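Local coordinates for probable transcriptional repressor protein (PDB 4FX0), which acts as an oxidation-sensing, redox-dependent transcription factor of the MarR family in Mycobacterium tuberculosis and probably represses its target genes by binding DNA, at the interface of chains A and B. Residues are numbered along the deposited sequence; one frame, centred on the assembly and turned at random. Chains: chain A/B, Probable transcriptional repressor protein.

The interface of chains A and B. Residues chain A 21, 24, 118; chain B 143.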
ATOM      1  N   ALA A  21       2.544   9.077  -8.201  1.00 67.10           N
ATOM      2  CA  ALA A  21       2.157  10.408  -8.652  1.00 68.74           C
ATOM      3  C   ALA A  21       2.883  11.481  -7.849  1.00 58.84           C
ATOM      4  O   ALA A  21       3.391  12.453  -8.410  1.00 58.21           O
ATOM      5  CB  ALA A  21       0.651  10.590  -8.545  1.00 55.64           C
ATOM      6  N   ARG A  24       6.453  11.780  -8.705  1.00 53.61           N
ATOM      7  CA  ARG A  24       6.578  12.528  -9.948  1.00 47.14           C
ATOM      8  C   ARG A  24       6.497  14.036  -9.721  1.00 60.52           C
ATOM      9  O   ARG A  24       7.259  14.799 -10.312  1.00 78.75           O
ATOM     10  CB  ARG A  24       5.515  12.092 -10.959  1.00 50.77           C
ATOM     11  CG  ARG A  24       5.648  12.796 -12.297  1.00 76.55           C
ATOM     12  CD  ARG A  24       4.498  12.486 -13.235  1.00 84.27           C
ATOM     13  NE  ARG A  24       4.590  13.283 -14.455  1.00 93.66           N
ATOM     14  CZ  ARG A  24       5.361  12.972 -15.492  1.00102.90           C
ATOM     15  NH1 ARG A  24       6.108  11.877 -15.461  1.00 97.79           N
ATOM     16  NH2 ARG A  24       5.387  13.757 -16.560  1.00108.47           N
ATOM     17  N   GLU A 118      -4.415  18.522  -7.395  1.00 59.87           N
ATOM     18  CA  GLU A 118      -4.674  17.900  -8.687  1.00 55.53           C
ATOM     19  C   GLU A 118      -5.363  16.550  -8.518  1.00 61.20           C
ATOM     20  O   GLU A 118      -6.335  16.246  -9.212  1.00 53.05           O
ATOM     21  CB  GLU A 118      -3.365  17.741  -9.462  1.00 54.02           C
ATOM     22  CG  GLU A 118      -3.542  17.471 -10.947  1.00 77.82           C
ATOM     23  CD  GLU A 118      -2.253  17.654 -11.727  1.00 97.36           C
ATOM     24  OE1 GLU A 118      -1.254  18.110 -11.130  1.00 94.03           O
ATOM     25  OE2 GLU A 118      -2.238  17.344 -12.936  1.00113.17           O
TER
ATOM     26  N   CYS B 143      -2.106  10.775 -13.689  1.00101.44           N
ATOM     27  CA  CYS B 143      -1.456  12.053 -13.421  1.00 99.63           C
ATOM     28  C   CYS B 143      -0.010  12.046 -13.915  1.00 97.40           C
ATOM     29  O   CYS B 143       0.524  13.079 -14.318  1.00100.19           O
ATOM     30  CB  CYS B 143      -1.501  12.372 -11.924  1.00103.48           C
ATOM     31  SG  CYS B 143      -1.111  14.087 -11.497  1.00 97.69           S
TER
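B:Cys143 and A:Glu118 each turn the side chain anti to the backbone N, and chi1 -165° for the cysteine and -164° for the extended glutamate carry the two groups towards each other. The carboxylate end of A:Glu118 presents one flat face to the sulfur. SG of B:Cys143 sits almost straight above CD of A:Glu118, 3.8 Å away. OE2 of A:Glu118 is similarly near, 3.7 Å from SG of B:Cys143, and OE1 is slightly farther. This is van der Waals contact over a plane rather than an in-line approach to one oxygen. From another side A:Ala21 offers its methyl in a loose approach, its CB standing 4.4 Å from CB of B:Cys143. One helical turn on, A:Arg24 reaches past in a chain extended from CG to NE (chi1 -177°) and flanks the cysteine carbonyl. NE of A:Arg24 stays 4.1 Å from the backbone O of B:Cys143, proximity and not a bond; that oxygen lies well off the guanidinium plane, and NH1 and NH2 are farther from it than NE is. B:Cys143, the last modelled residue of its chain, follows helix 126-142 and is lodged between helices 7-26 and 99-119 of chain A. The contact places the end of the modelled chain against the partner's helices, and its twin repeats it across the two-fold. It probably helps hold the dimer typical of MarR regulators, in which the two DNA-binding winged helix-turn-helix lobes are paired.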